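Local coordinates for 5' nucleotidase family protein (Staphylococcus aureus subsp. aureus, PDB 4Q7F), which belongs to the 5'-nucleotidase family, combining a calcineurin-like phosphoesterase domain that binds manganese and magnesium with a C-terminal domain that contributes to a ligand pocket, at residues L364-S369 against P429-Y434; I202-H207 against K238-F243. All coordinates share one frame; numbering follows the deposited sequence.

Interaction 1. Residues L364-S369 against P429-Y434; sequences LFDSAS and PQHFNY. With 3D1 ((2R,3S,5R)-5-(6-amino-9H-purin-9-yl)-tetrahydro-2-(hydroxymethyl)furan-3-ol), chain D.
Phe-432, whose CB meets the ring of Phe-365, has both ring faces occupied: C8 of 3D1 lies 3.6 Å above one, offset toward the rim, and Gln-430 CA sits over the centre of the other. Asn-433 OD1 lies in plane at the ring edge. A chi1 of 49° puts CG of Phe-432 between the backbone N and the carbonyl carbon, at the root of the ring that meets 3D1. Phe-432 CB is 3.9 Å from Phe-365 CD1, and the two side chains cross at about a right angle. Phe-365 CZ is also 3.9 Å from 3D1 N6, and Phe-386, another pocket residue, meets its ring edge-to-face. Two loops of the 5'-nucleotidase C-terminal domain thus supply aromatic walls of the 3D1 pocket: 364-369, containing a type I turn from Phe-365 to Ala-368, and 429-434, with its short 3-10 segment.

No direct hydrogen bond joins the two segments. Instead, one water donates to Asp-366 OD2 at 2.6 Å and accepts from His-431 N at 2.8 Å. Asp-366 OD1 approaches His-431 CD2 at 3.3 Å, carboxylate and imidazole planes 87° apart, while His-431 ND1 is hydrogen-bonded to Tyr-410 OH. A second water accepts from Leu-364 N and lies close to the carbonyls of His-431 and Tyr-434.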
loop_
_atom_site.group_PDB
_atom_site.type_symbol
_atom_site.label_atom_id
_atom_site.label_comp_id
_atom_site.label_asym_id
_atom_site.label_seq_id
_atom_site.Cartn_x
_atom_site.Cartn_y
_atom_site.Cartn_z
ATOM N N LEU A 364 12.036 -8.550 -0.076
ATOM C CA LEU A 364 12.734 -7.767 0.934
ATOM C C LEU A 364 11.950 -6.441 0.938
ATOM O O LEU A 364 11.973 -5.674 -0.044
ATOM C CB LEU A 364 14.191 -7.524 0.574
ATOM C CG LEU A 364 14.957 -6.710 1.623
ATOM C CD1 LEU A 364 15.115 -7.505 2.910
ATOM C CD2 LEU A 364 16.304 -6.303 1.069
ATOM N N PHE A 365 11.231 -6.186 2.015
ATOM C CA PHE A 365 10.416 -4.962 2.095
ATOM C C PHE A 365 11.256 -3.667 2.298
ATOM O O PHE A 365 12.382 -3.699 2.788
ATOM C CB PHE A 365 9.275 -5.145 3.110
ATOM C CG PHE A 365 8.356 -6.299 2.769
ATOM C CD1 PHE A 365 7.514 -6.229 1.660
ATOM C CD2 PHE A 365 8.334 -7.454 3.544
ATOM C CE1 PHE A 365 6.669 -7.283 1.334
ATOM C CE2 PHE A 365 7.492 -8.520 3.212
ATOM C CZ PHE A 365 6.662 -8.434 2.108
ATOM N N ASP A 366 10.699 -2.533 1.897
ATOM C CA ASP A 366 11.443 -1.262 1.939
ATOM C C ASP A 366 12.028 -0.878 3.286
ATOM O O ASP A 366 13.105 -0.314 3.351
ATOM C CB ASP A 366 10.597 -0.144 1.338
ATOM C CG ASP A 366 10.457 -0.297 -0.167
ATOM O OD1 ASP A 366 11.497 -0.512 -0.836
ATOM O OD2 ASP A 366 9.326 -0.215 -0.680
ATOM N N SER A 367 11.333 -1.228 4.355
ATOM C CA SER A 367 11.806 -0.936 5.712
ATOM C C SER A 367 12.673 -2.078 6.319
ATOM O O SER A 367 13.063 -2.024 7.503
ATOM C CB SER A 367 10.585 -0.696 6.589
ATOM O OG SER A 367 9.677 -1.800 6.480
ATOM N N ALA A 368 12.983 -3.093 5.508
ATOM C CA ALA A 368 13.721 -4.252 5.985
ATOM C C ALA A 368 15.208 -4.017 6.091
ATOM O O ALA A 368 15.935 -4.192 5.117
ATOM C CB ALA A 368 13.458 -5.460 5.078
ATOM N N SER A 369 15.665 -3.664 7.285
ATOM C CA SER A 369 17.091 -3.464 7.536
ATOM C C SER A 369 17.741 -4.696 8.212
ATOM O O SER A 369 18.876 -4.627 8.683
ATOM C CB SER A 369 17.284 -2.210 8.389
ATOM O OG SER A 369 16.474 -2.275 9.547
ATOM N N PRO A 429 8.675 3.245 -6.801
ATOM C CA PRO A 429 9.359 1.982 -6.519
ATOM C C PRO A 429 8.442 0.802 -6.157
ATOM O O PRO A 429 7.483 0.965 -5.431
ATOM C CB PRO A 429 10.277 2.343 -5.340
ATOM C CG PRO A 429 9.596 3.476 -4.665
ATOM C CD PRO A 429 8.964 4.265 -5.772
ATOM N N GLN A 430 8.775 -0.373 -6.682
ATOM C CA GLN A 430 8.048 -1.613 -6.419
ATOM C C GLN A 430 9.044 -2.726 -6.074
ATOM O O GLN A 430 8.975 -3.831 -6.646
ATOM C CB GLN A 430 7.246 -2.015 -7.658
ATOM C CG GLN A 430 6.135 -1.054 -8.025
ATOM C CD GLN A 430 5.433 -1.438 -9.322
ATOM O OE1 GLN A 430 6.044 -1.982 -10.254
ATOM N NE2 GLN A 430 4.149 -1.142 -9.393
ATOM N N HIS A 431 9.964 -2.440 -5.150
ATOM C CA HIS A 431 10.987 -3.417 -4.759
ATOM C C HIS A 431 10.359 -4.632 -4.094
ATOM O O HIS A 431 10.926 -5.730 -4.118
ATOM C CB HIS A 431 12.025 -2.815 -3.807
ATOM C CG HIS A 431 12.673 -1.570 -4.319
ATOM N ND1 HIS A 431 13.675 -1.585 -5.265
ATOM C CD2 HIS A 431 12.473 -0.267 -4.003
ATOM C CE1 HIS A 431 14.054 -0.346 -5.519
ATOM N NE2 HIS A 431 13.339 0.471 -4.766
ATOM N N PHE A 432 9.207 -4.412 -3.481
ATOM C CA PHE A 432 8.469 -5.468 -2.826
ATOM C C PHE A 432 7.913 -6.519 -3.810
ATOM O O PHE A 432 7.324 -7.503 -3.387
ATOM C CB PHE A 432 7.346 -4.888 -1.964
ATOM C CG PHE A 432 6.486 -3.862 -2.665
ATOM C CD1 PHE A 432 5.628 -4.224 -3.693
ATOM C CD2 PHE A 432 6.494 -2.528 -2.244
ATOM C CE1 PHE A 432 4.831 -3.284 -4.326
ATOM C CE2 PHE A 432 5.684 -1.580 -2.865
ATOM C CZ PHE A 432 4.844 -1.962 -3.907
ATOM N N ASN A 433 8.106 -6.294 -5.108
ATOM C CA ASN A 433 7.684 -7.242 -6.125
ATOM C C ASN A 433 8.828 -8.119 -6.599
ATOM O O ASN A 433 8.670 -8.821 -7.571
ATOM C CB ASN A 433 6.986 -6.562 -7.303
ATOM C CG ASN A 433 5.563 -6.159 -6.976
ATOM O OD1 ASN A 433 4.983 -6.617 -5.986
ATOM N ND2 ASN A 433 4.991 -5.302 -7.801
ATOM N N TYR A 434 9.976 -8.038 -5.925
ATOM C CA TYR A 434 11.107 -8.910 -6.194
ATOM C C TYR A 434 11.201 -9.954 -5.096
ATOM O O TYR A 434 11.267 -9.613 -3.922
ATOM C CB TYR A 434 12.419 -8.132 -6.235
ATOM C CG TYR A 434 13.641 -9.046 -6.367
ATOM C CD1 TYR A 434 13.883 -9.746 -7.531
ATOM C CD2 TYR A 434 14.552 -9.169 -5.328
ATOM C CE1 TYR A 434 14.981 -10.570 -7.642
ATOM C CE2 TYR A 434 15.666 -9.971 -5.434
ATOM C CZ TYR A 434 15.877 -10.677 -6.587
ATOM O OH TYR A 434 17.018 -11.445 -6.675
HETATM O "O5'" 3D1 D . -0.467 -2.240 -5.571
HETATM C "C5'" 3D1 D . -0.065 -3.114 -4.519
HETATM C "C4'" 3D1 D . -0.566 -2.603 -3.179
HETATM O "O4'" 3D1 D . -0.362 -3.653 -2.245
HETATM C "C1'" 3D1 D . 0.647 -3.321 -1.286
HETATM N N9 3D1 D . 1.524 -4.504 -1.068
HETATM C C4 3D1 D . 1.207 -5.457 -0.201
HETATM N N3 3D1 D . 0.163 -5.646 0.636
HETATM C C2 3D1 D . 0.107 -6.738 1.421
HETATM N N1 3D1 D . 1.067 -7.703 1.411
HETATM C C6 3D1 D . 2.160 -7.634 0.617
HETATM N N6 3D1 D . 3.095 -8.624 0.636
HETATM C C5 3D1 D . 2.280 -6.463 -0.278
HETATM N N7 3D1 D . 3.164 -6.009 -1.190
HETATM C C8 3D1 D . 2.696 -4.830 -1.674
HETATM C "C2'" 3D1 D . 1.325 -2.054 -1.788
HETATM C "C3'" 3D1 D . 0.200 -1.425 -2.590
HETATM O "O3'" 3D1 D . -0.648 -0.687 -1.685
HETATM O O HOH W 1 12.482 -7.440 -2.435
HETATM O O HOH W 2 9.237 -0.434 -3.268
#

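Interaction 2. Residues I202-H207 against K238-F243; sequences IVVCYH and KDIDIF. With MG (magnesium ion), chain B.
The directions from CA of Ile-202 to CA of Tyr-206 and from CA of Asp-239 to CA of Phe-243 differ by 39°, and the segments pair as parallel strands where Val-203 bridges Ile-242 and Val-204 bridges Phe-243, with Val-204 N donating to Ile-242 O (2.9 Å) and Ile-202 O accepting from both Asp-241 N (3.0 Å) and Ile-242 N (3.2 Å). Asp-241 extends this backbone ladder with its side chain: OD2 receives Ile-202 N at 2.8 Å through its anti lone pair, so Ile-202 is held at both its N-H and its C=O. The side chain of Ile-202 lies against the carbonyl of Asp-239, with CD1 3.2 Å from Asp-239 O.

The apolar side chains divide between the sheet faces. On one, Val-203 and Ile-242 lie side by side, pointing the same way, with both valine methyls near Ile-242 CB. On the other, Val-204 sends its two branches to different partners: CG1 meets Phe-243 CE1 at 3.7 Å, while CG2, anti to the carbonyl carbon, meets Ile-240 CG2 at 4.0 Å. Farther along, Phe-243 CZ comes near Tyr-206 CD2. At the strand's end His-207 NE2 binds magnesium at 2.6 Å, the ion lying in the imidazole plane; Asp-72, Asn-109 and His-247 also bind it.

The pairing closes a beta-alpha-beta unit within a mixed sheet of the calcineurin-like domain. Helix 229-236 connects the two strands and places Met-232 against both Tyr-206 and Phe-243, helix 184-198 touches Ile-202 and Tyr-206, and strand 155-163 flanks strand 201-207 on its other side.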
loop_
_atom_site.group_PDB
_atom_site.type_symbol
_atom_site.label_atom_id
_atom_site.label_comp_id
_atom_site.label_asym_id
_atom_site.label_seq_id
_atom_site.Cartn_x
_atom_site.Cartn_y
_atom_site.Cartn_z
ATOM N N ILE A 202 -18.358 18.879 -9.957
ATOM C CA ILE A 202 -18.145 17.455 -9.716
ATOM C C ILE A 202 -16.736 17.171 -9.212
ATOM O O ILE A 202 -15.749 17.616 -9.797
ATOM C CB ILE A 202 -18.427 16.647 -10.988
ATOM C CG1 ILE A 202 -19.934 16.737 -11.290
ATOM C CG2 ILE A 202 -17.989 15.195 -10.808
ATOM C CD1 ILE A 202 -20.328 16.312 -12.676
ATOM N N VAL A 203 -16.682 16.418 -8.119
ATOM C CA VAL A 203 -15.453 16.037 -7.465
ATOM C C VAL A 203 -15.411 14.528 -7.389
ATOM O O VAL A 203 -16.311 13.901 -6.834
ATOM C CB VAL A 203 -15.400 16.586 -6.018
ATOM C CG1 VAL A 203 -14.121 16.157 -5.299
ATOM C CG2 VAL A 203 -15.533 18.099 -6.012
ATOM N N VAL A 204 -14.379 13.946 -7.988
ATOM C CA VAL A 204 -14.171 12.523 -7.943
ATOM C C VAL A 204 -13.055 12.219 -6.948
ATOM O O VAL A 204 -11.943 12.765 -7.078
ATOM C CB VAL A 204 -13.733 11.968 -9.316
ATOM C CG1 VAL A 204 -13.420 10.489 -9.187
ATOM C CG2 VAL A 204 -14.810 12.201 -10.366
ATOM N N CYS A 205 -13.340 11.384 -5.952
ATOM C CA CYS A 205 -12.313 10.953 -4.994
ATOM C C CYS A 205 -12.090 9.477 -5.242
ATOM O O CYS A 205 -12.868 8.625 -4.814
ATOM C CB CYS A 205 -12.688 11.189 -3.542
ATOM S SG CYS A 205 -12.887 12.920 -3.100
ATOM N N TYR A 206 -11.004 9.192 -5.944
ATOM C CA TYR A 206 -10.659 7.852 -6.353
ATOM C C TYR A 206 -9.437 7.336 -5.641
ATOM O O TYR A 206 -8.366 7.920 -5.758
ATOM C CB TYR A 206 -10.407 7.904 -7.861
ATOM C CG TYR A 206 -9.870 6.649 -8.516
ATOM C CD1 TYR A 206 -10.436 5.398 -8.276
ATOM C CD2 TYR A 206 -8.859 6.738 -9.466
ATOM C CE1 TYR A 206 -9.964 4.267 -8.931
ATOM C CE2 TYR A 206 -8.383 5.623 -10.116
ATOM C CZ TYR A 206 -8.937 4.390 -9.851
ATOM O OH TYR A 206 -8.449 3.297 -10.517
ATOM N N HIS A 207 -9.592 6.271 -4.855
ATOM C CA HIS A 207 -8.442 5.688 -4.250
ATOM C C HIS A 207 -7.823 4.778 -5.313
ATOM O O HIS A 207 -8.073 3.596 -5.332
ATOM C CB HIS A 207 -8.727 4.875 -3.019
ATOM C CG HIS A 207 -7.470 4.423 -2.365
ATOM N ND1 HIS A 207 -6.800 5.202 -1.457
ATOM C CD2 HIS A 207 -6.684 3.345 -2.588
ATOM C CE1 HIS A 207 -5.693 4.592 -1.086
ATOM N NE2 HIS A 207 -5.597 3.468 -1.760
ATOM N N LYS A 238 -13.958 17.090 -19.122
ATOM C CA LYS A 238 -14.845 18.266 -19.248
ATOM C C LYS A 238 -15.977 18.346 -18.217
ATOM O O LYS A 238 -16.520 19.424 -17.990
ATOM C CB LYS A 238 -15.456 18.349 -20.651
ATOM C CG LYS A 238 -16.451 17.243 -20.980
ATOM C CD LYS A 238 -17.211 17.573 -22.258
ATOM C CE LYS A 238 -18.427 16.681 -22.428
ATOM N NZ LYS A 238 -19.234 17.133 -23.589
ATOM N N ASP A 239 -16.333 17.216 -17.613
ATOM C CA ASP A 239 -17.401 17.156 -16.617
ATOM C C ASP A 239 -16.880 17.018 -15.178
ATOM O O ASP A 239 -17.662 17.016 -14.228
ATOM C CB ASP A 239 -18.319 15.982 -16.950
ATOM C CG ASP A 239 -19.011 16.152 -18.300
ATOM O OD1 ASP A 239 -19.374 17.296 -18.639
ATOM O OD2 ASP A 239 -19.208 15.149 -19.008
ATOM N N ILE A 240 -15.564 16.902 -15.030
ATOM C CA ILE A 240 -14.930 16.762 -13.722
ATOM C C ILE A 240 -14.129 18.024 -13.432
ATOM O O ILE A 240 -13.283 18.447 -14.230
ATOM C CB ILE A 240 -13.962 15.560 -13.671
ATOM C CG1 ILE A 240 -14.679 14.265 -14.061
ATOM C CG2 ILE A 240 -13.371 15.440 -12.284
ATOM C CD1 ILE A 240 -13.763 13.066 -14.235
ATOM N N ASP A 241 -14.411 18.619 -12.284
ATOM C CA ASP A 241 -13.743 19.828 -11.848
ATOM C C ASP A 241 -12.538 19.473 -10.967
ATOM O O ASP A 241 -11.471 20.059 -11.105
ATOM C CB ASP A 241 -14.762 20.696 -11.104
ATOM C CG ASP A 241 -15.931 21.095 -12.003
ATOM O OD1 ASP A 241 -15.701 21.831 -12.974
ATOM O OD2 ASP A 241 -17.069 20.662 -11.756
ATOM N N ILE A 242 -12.710 18.504 -10.075
ATOM C CA ILE A 242 -11.631 18.092 -9.188
ATOM C C ILE A 242 -11.516 16.570 -9.220
ATOM O O ILE A 242 -12.517 15.850 -9.052
ATOM C CB ILE A 242 -11.856 18.572 -7.738
ATOM C CG1 ILE A 242 -12.102 20.092 -7.696
ATOM C CG2 ILE A 242 -10.664 18.225 -6.868
ATOM C CD1 ILE A 242 -12.319 20.639 -6.298
ATOM N N PHE A 243 -10.297 16.089 -9.437
ATOM C CA PHE A 243 -10.029 14.650 -9.542
ATOM C C PHE A 243 -8.976 14.315 -8.491
ATOM O O PHE A 243 -7.770 14.576 -8.679
ATOM C CB PHE A 243 -9.562 14.299 -10.956
ATOM C CG PHE A 243 -9.651 12.828 -11.290
ATOM C CD1 PHE A 243 -10.872 12.252 -11.622
ATOM C CD2 PHE A 243 -8.523 12.031 -11.312
ATOM C CE1 PHE A 243 -10.963 10.903 -11.940
ATOM C CE2 PHE A 243 -8.610 10.682 -11.623
ATOM C CZ PHE A 243 -9.831 10.114 -11.937
HETATM MG MG MG B . -3.750 1.693 -1.771
HETATM O O HOH W 3 -1.443 1.922 -1.751
#

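Interaction 2 comes first along the chain and closes before interaction 1 opens. Their centres are 32 Å apart and their nearest atoms about 12 Å, without touching. They share no sheet: 202-207 and 238-243 belong to the calcineurin-like phosphoesterase domain, whereas 364-369 and 429-434 are loops of the C-terminal domain, leading from strand 359-363 and into strand 435-438, which neighbour each other in a separate mixed sheet. Both border the site: interaction 2 through His-207, a magnesium ligand at the end of its strand, interaction 1 through Phe-365 and Phe-432, which touch 3D1. The side chain of Phe-432 is about 10 Å from the magnesium ion, consistent with a pocket formed between the two domains.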